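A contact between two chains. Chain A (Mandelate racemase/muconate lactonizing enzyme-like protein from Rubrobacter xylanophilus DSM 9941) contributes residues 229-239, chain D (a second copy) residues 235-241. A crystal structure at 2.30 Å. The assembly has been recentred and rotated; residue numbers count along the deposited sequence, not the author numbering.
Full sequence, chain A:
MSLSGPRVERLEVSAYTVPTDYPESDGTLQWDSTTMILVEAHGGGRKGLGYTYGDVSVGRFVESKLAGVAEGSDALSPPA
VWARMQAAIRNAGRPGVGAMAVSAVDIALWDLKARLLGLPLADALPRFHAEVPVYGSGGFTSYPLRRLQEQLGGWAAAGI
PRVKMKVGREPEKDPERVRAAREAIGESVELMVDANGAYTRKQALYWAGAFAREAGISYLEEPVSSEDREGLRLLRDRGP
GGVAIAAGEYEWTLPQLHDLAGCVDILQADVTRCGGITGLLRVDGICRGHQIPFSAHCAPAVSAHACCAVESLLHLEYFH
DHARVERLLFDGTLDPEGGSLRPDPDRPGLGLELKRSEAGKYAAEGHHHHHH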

ATOM      1  N   ARG A 229      10.592  -5.469 -12.312  1.00 50.81           N
ATOM      2  CA  ARG A 229       9.179  -5.040 -12.367  1.00 52.17           C
ATOM      3  C   ARG A 229       8.912  -3.597 -11.915  1.00 51.97           C
ATOM      4  O   ARG A 229       8.051  -2.906 -12.482  1.00 51.83           O
ATOM      5  CB  ARG A 229       8.263  -6.037 -11.650  1.00 52.86           C
ATOM      6  CG  ARG A 229       8.544  -7.481 -12.043  1.00 55.71           C
ATOM      7  CD  ARG A 229       7.541  -8.466 -11.433  1.00 62.82           C
ATOM      8  NE  ARG A 229       7.152  -8.125 -10.060  1.00 65.88           N
ATOM      9  CZ  ARG A 229       7.754  -8.612  -8.971  1.00 68.66           C
ATOM     10  NH1 ARG A 229       8.783  -9.454  -9.103  1.00 64.97           N
ATOM     11  NH2 ARG A 229       7.335  -8.245  -7.752  1.00 69.83           N
ATOM     12  N   GLU A 230       9.654  -3.112 -10.924  1.00 51.65           N
ATOM     13  CA  GLU A 230       9.510  -1.714 -10.548  1.00 51.25           C
ATOM     14  C   GLU A 230       9.930  -0.756 -11.679  1.00 50.07           C
ATOM     15  O   GLU A 230       9.327   0.315 -11.873  1.00 48.68           O
ATOM     16  CB  GLU A 230      10.328  -1.432  -9.302  1.00 52.75           C
ATOM     17  CG  GLU A 230      10.744   0.057  -9.153  1.00 57.25           C
ATOM     18  CD  GLU A 230       9.588   0.913  -8.628  1.00 64.80           C
ATOM     19  OE1 GLU A 230       9.560   2.142  -8.932  1.00 64.51           O
ATOM     20  OE2 GLU A 230       8.703   0.331  -7.924  1.00 68.08           O
ATOM     21  N   GLY A 231      10.978  -1.137 -12.421  1.00 48.17           N
ATOM     22  CA  GLY A 231      11.326  -0.373 -13.619  1.00 46.43           C
ATOM     23  C   GLY A 231      10.255  -0.362 -14.714  1.00 44.74           C
ATOM     24  O   GLY A 231      10.036   0.663 -15.367  1.00 44.13           O
ATOM     25  N   LEU A 232       9.633  -1.518 -14.941  1.00 43.20           N
ATOM     26  CA  LEU A 232       8.594  -1.664 -15.934  1.00 43.47           C
ATOM     27  C   LEU A 232       7.383  -0.840 -15.546  1.00 43.72           C
ATOM     28  O   LEU A 232       6.808  -0.134 -16.373  1.00 43.85           O
ATOM     29  CB  LEU A 232       8.187  -3.134 -16.069  1.00 43.34           C
ATOM     30  CG  LEU A 232       9.090  -4.058 -16.878  1.00 43.56           C
ATOM     31  CD1 LEU A 232       8.581  -5.472 -16.790  1.00 43.39           C
ATOM     32  CD2 LEU A 232       9.157  -3.614 -18.335  1.00 43.06           C
ATOM     33  N   ARG A 233       7.045  -0.899 -14.261  1.00 44.66           N
ATOM     34  CA  ARG A 233       5.870  -0.235 -13.689  1.00 45.86           C
ATOM     35  C   ARG A 233       6.082   1.249 -13.815  1.00 46.10           C
ATOM     36  O   ARG A 233       5.149   1.974 -14.150  1.00 45.62           O
ATOM     37  CB  ARG A 233       5.698  -0.661 -12.214  1.00 46.96           C
ATOM     38  CG  ARG A 233       4.305  -0.485 -11.601  1.00 53.28           C
ATOM     39  CD  ARG A 233       4.074  -1.468 -10.400  1.00 61.20           C
ATOM     40  NE  ARG A 233       5.054  -1.267  -9.319  1.00 64.93           N
ATOM     41  CZ  ARG A 233       5.838  -2.225  -8.794  1.00 67.57           C
ATOM     42  NH1 ARG A 233       5.763  -3.484  -9.240  1.00 64.81           N
ATOM     43  NH2 ARG A 233       6.703  -1.918  -7.811  1.00 65.99           N
ATOM     44  N   LEU A 234       7.321   1.698 -13.566  1.00 46.51           N
ATOM     45  CA  LEU A 234       7.676   3.100 -13.734  1.00 47.30           C
ATOM     46  C   LEU A 234       7.430   3.554 -15.177  1.00 47.11           C
ATOM     47  O   LEU A 234       6.844   4.646 -15.412  1.00 47.51           O
ATOM     48  CB  LEU A 234       9.146   3.372 -13.350  1.00 47.79           C
ATOM     49  CG  LEU A 234       9.687   4.734 -13.866  1.00 51.45           C
ATOM     50  CD1 LEU A 234       9.355   5.836 -12.858  1.00 53.95           C
ATOM     51  CD2 LEU A 234      11.216   4.800 -14.241  1.00 54.69           C
ATOM     52  N   LEU A 235       7.882   2.742 -16.138  1.00 45.15           N
ATOM     53  CA  LEU A 235       7.704   3.109 -17.529  1.00 45.59           C
ATOM     54  C   LEU A 235       6.250   3.016 -18.000  1.00 45.28           C
ATOM     55  O   LEU A 235       5.814   3.767 -18.873  1.00 44.67           O
ATOM     56  CB  LEU A 235       8.590   2.267 -18.447  1.00 45.60           C
ATOM     57  CG  LEU A 235       9.981   2.869 -18.480  1.00 46.42           C
ATOM     58  CD1 LEU A 235      10.852   1.690 -18.367  1.00 52.20           C
ATOM     59  CD2 LEU A 235      10.202   3.609 -19.799  1.00 49.16           C
ATOM     60  N   ARG A 236       5.519   2.060 -17.435  1.00 45.30           N
ATOM     61  CA  ARG A 236       4.061   1.974 -17.666  1.00 45.25           C
ATOM     62  C   ARG A 236       3.400   3.297 -17.236  1.00 44.88           C
ATOM     63  O   ARG A 236       2.707   3.915 -18.012  1.00 43.89           O
ATOM     64  CB  ARG A 236       3.480   0.787 -16.908  1.00 44.69           C
ATOM     65  CG  ARG A 236       2.146   0.308 -17.429  1.00 46.03           C
ATOM     66  CD  ARG A 236       1.027   1.023 -16.789  1.00 47.53           C
ATOM     67  NE  ARG A 236       1.150   1.149 -15.325  1.00 49.62           N
ATOM     68  CZ  ARG A 236       0.845   0.212 -14.423  1.00 50.50           C
ATOM     69  NH1 ARG A 236       0.412  -0.995 -14.772  1.00 49.51           N
ATOM     70  NH2 ARG A 236       0.985   0.502 -13.152  1.00 49.80           N
ATOM     71  N   ASP A 237       3.702   3.749 -16.019  1.00 44.89           N
ATOM     72  CA  ASP A 237       3.098   4.944 -15.475  1.00 45.49           C
ATOM     73  C   ASP A 237       3.562   6.220 -16.130  1.00 46.03           C
ATOM     74  O   ASP A 237       2.777   7.135 -16.223  1.00 48.68           O
ATOM     75  CB  ASP A 237       3.398   5.062 -13.992  1.00 45.70           C
ATOM     76  CG  ASP A 237       2.848   3.900 -13.178  1.00 47.23           C
ATOM     77  OD1 ASP A 237       1.889   3.248 -13.619  1.00 49.52           O
ATOM     78  OD2 ASP A 237       3.399   3.626 -12.089  1.00 50.70           O
ATOM     79  N   ARG A 238       4.808   6.318 -16.593  1.00 44.94           N
ATOM     80  CA  ARG A 238       5.352   7.618 -16.957  1.00 44.34           C
ATOM     81  C   ARG A 238       5.562   7.773 -18.467  1.00 44.50           C
ATOM     82  O   ARG A 238       5.709   8.907 -18.960  1.00 45.34           O
ATOM     83  CB  ARG A 238       6.714   7.828 -16.245  1.00 45.57           C
ATOM     84  CG  ARG A 238       6.680   8.209 -14.767  1.00 45.30           C
ATOM     85  CD  ARG A 238       6.318   9.716 -14.528  1.00 48.06           C
ATOM     86  NE  ARG A 238       6.972  10.676 -15.438  1.00 50.46           N
ATOM     87  CZ  ARG A 238       8.239  11.116 -15.306  1.00 51.97           C
ATOM     88  NH1 ARG A 238       9.034  10.691 -14.292  1.00 44.41           N
ATOM     89  NH2 ARG A 238       8.723  11.986 -16.207  1.00 48.32           N
ATOM     90  N   GLY A 239       5.621   6.652 -19.207  1.00 42.73           N
ATOM     91  CA  GLY A 239       5.866   6.718 -20.630  1.00 42.42           C
ATOM     92  C   GLY A 239       4.746   7.450 -21.386  1.00 42.23           C
ATOM     93  O   GLY A 239       3.638   7.579 -20.871  1.00 43.35           O
TER
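Chain D, residues 235-241: LRDRGPG

Chain D meets the helix of chain A with the last turn of its own helix, residues 235 to 238, followed by an extended segment from Gly239(D) to Gly241(D). The CA atoms of Leu234(A) and Asp237(D) come within 7.1 Å, and those of Arg238(A) and Arg238(D) within 7.9 Å. Numbering rises on both chains, so the stretches advance in the same general sense, though not parallel. Glu230(A), Leu234(A) and Arg238(A), spaced four residues apart, share one face of the chain A helix and make all its contacts here.

Near a helix end, carbonyls lack the amide partners a further turn would supply; the long, cationic Arg238(A) reaches one in the last turn and one just past it. Its NH1 donates to Asp237(D) O and Gly239(D) O, both at 2.8 Å, with N-H...O angles of 152° and 154°. Its NH2 also donates to Gly239(D) O, at 3.1 Å and 136°, so this carbonyl accepts from both terminal nitrogens. Both acceptors lie near the guanidinium plane, where the N-H bonds point. Arg238(D) O lies over one face instead, and its 3.4 Å separation from Arg238(A) NH1 is not a hydrogen bond.

Leu234(A) fills the space beside this polar cluster, its CD1 lying 4.0 Å from Asp237(D) O; a leucine methyl provides packing without competing for the carbonyl's hydrogen bonds.

At Glu230(A), the link is purely electrostatic. Its OE1 lies 3.4 Å from Arg236(D) NH2, a salt bridge in which the oxygen sits over the guanidinium face and receives no N-H. Arg236(D) directs NE to Asp237(D) OD1 at 2.8 Å, while its NH2 is satisfied elsewhere in the structure. Arg236(D) thus offsets two acids whose oxygens, Glu230(A) OE1 and Asp237(D) OD1, approach to 4.4 Å. Glu230(A) OE2 pairs within its own helix, 3.0 Å from Arg233(A) NH2.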

ATOM      1  N   LEU D 235      11.283  12.490  -6.568  1.00 46.87           N
ATOM      2  CA  LEU D 235      12.062  12.965  -7.694  1.00 46.28           C
ATOM      3  C   LEU D 235      12.412  11.785  -8.588  1.00 44.92           C
ATOM      4  O   LEU D 235      12.499  11.927  -9.785  1.00 45.00           O
ATOM      5  CB  LEU D 235      13.328  13.692  -7.243  1.00 47.24           C
ATOM      6  CG  LEU D 235      13.042  14.806  -6.229  1.00 50.41           C
ATOM      7  CD1 LEU D 235      14.330  15.353  -5.714  1.00 49.74           C
ATOM      8  CD2 LEU D 235      12.165  15.928  -6.751  1.00 50.41           C
ATOM      9  N   ARG D 236      12.610  10.620  -8.007  1.00 44.12           N
ATOM     10  CA  ARG D 236      12.838   9.448  -8.813  1.00 44.56           C
ATOM     11  C   ARG D 236      11.599   9.165  -9.701  1.00 44.26           C
ATOM     12  O   ARG D 236      11.729   8.890 -10.911  1.00 43.33           O
ATOM     13  CB  ARG D 236      13.172   8.271  -7.912  1.00 44.20           C
ATOM     14  CG  ARG D 236      13.678   7.045  -8.601  1.00 47.97           C
ATOM     15  CD  ARG D 236      12.539   6.275  -9.235  1.00 54.14           C
ATOM     16  NE  ARG D 236      11.591   5.773  -8.249  1.00 56.74           N
ATOM     17  CZ  ARG D 236      11.823   4.708  -7.475  1.00 58.69           C
ATOM     18  NH1 ARG D 236      12.979   4.059  -7.572  1.00 57.94           N
ATOM     19  NH2 ARG D 236      10.911   4.288  -6.598  1.00 56.80           N
ATOM     20  N   ASP D 237      10.406   9.248  -9.110  1.00 43.59           N
ATOM     21  CA  ASP D 237       9.189   8.842  -9.829  1.00 44.49           C
ATOM     22  C   ASP D 237       8.806   9.870 -10.833  1.00 43.50           C
ATOM     23  O   ASP D 237       8.298   9.514 -11.873  1.00 42.31           O
ATOM     24  CB  ASP D 237       7.994   8.624  -8.889  1.00 44.82           C
ATOM     25  CG  ASP D 237       8.154   7.398  -8.001  1.00 49.34           C
ATOM     26  OD1 ASP D 237       8.898   6.436  -8.368  1.00 53.60           O
ATOM     27  OD2 ASP D 237       7.526   7.407  -6.915  1.00 54.87           O
ATOM     28  N   ARG D 238       9.023  11.150 -10.512  1.00 43.89           N
ATOM     29  CA  ARG D 238       8.555  12.223 -11.379  1.00 43.81           C
ATOM     30  C   ARG D 238       9.640  12.957 -12.126  1.00 43.08           C
ATOM     31  O   ARG D 238       9.314  13.812 -12.952  1.00 44.66           O
ATOM     32  CB  ARG D 238       7.749  13.239 -10.575  1.00 44.73           C
ATOM     33  CG  ARG D 238       6.757  12.593  -9.633  1.00 48.28           C
ATOM     34  CD  ARG D 238       5.442  12.173 -10.284  1.00 53.48           C
ATOM     35  NE  ARG D 238       4.752  11.218  -9.401  1.00 57.50           N
ATOM     36  CZ  ARG D 238       3.504  10.772  -9.577  1.00 61.03           C
ATOM     37  NH1 ARG D 238       2.979   9.895  -8.706  1.00 59.79           N
ATOM     38  NH2 ARG D 238       2.768  11.211 -10.614  1.00 63.46           N
ATOM     39  N   GLY D 239      10.922  12.699 -11.845  1.00 41.09           N
ATOM     40  CA  GLY D 239      11.986  13.386 -12.573  1.00 39.71           C
ATOM     41  C   GLY D 239      11.972  13.134 -14.085  1.00 39.36           C
ATOM     42  O   GLY D 239      11.341  12.214 -14.552  1.00 39.89           O
ATOM     43  N   PRO D 240      12.664  13.971 -14.871  1.00 39.13           N
ATOM     44  CA  PRO D 240      12.711  13.820 -16.330  1.00 38.54           C
ATOM     45  C   PRO D 240      13.482  12.607 -16.809  1.00 38.95           C
ATOM     46  O   PRO D 240      14.431  12.174 -16.115  1.00 38.13           O
ATOM     47  CB  PRO D 240      13.473  15.062 -16.792  1.00 39.07           C
ATOM     48  CG  PRO D 240      14.117  15.637 -15.583  1.00 38.05           C
ATOM     49  CD  PRO D 240      13.325  15.199 -14.395  1.00 38.38           C
ATOM     50  N   GLY D 241      13.122  12.102 -17.997  1.00 38.15           N
ATOM     51  CA  GLY D 241      13.876  11.029 -18.609  1.00 38.50           C
ATOM     52  C   GLY D 241      15.357  11.383 -18.792  1.00 40.03           C
ATOM     53  O   GLY D 241      15.710  12.575 -19.011  1.00 39.56           O
TER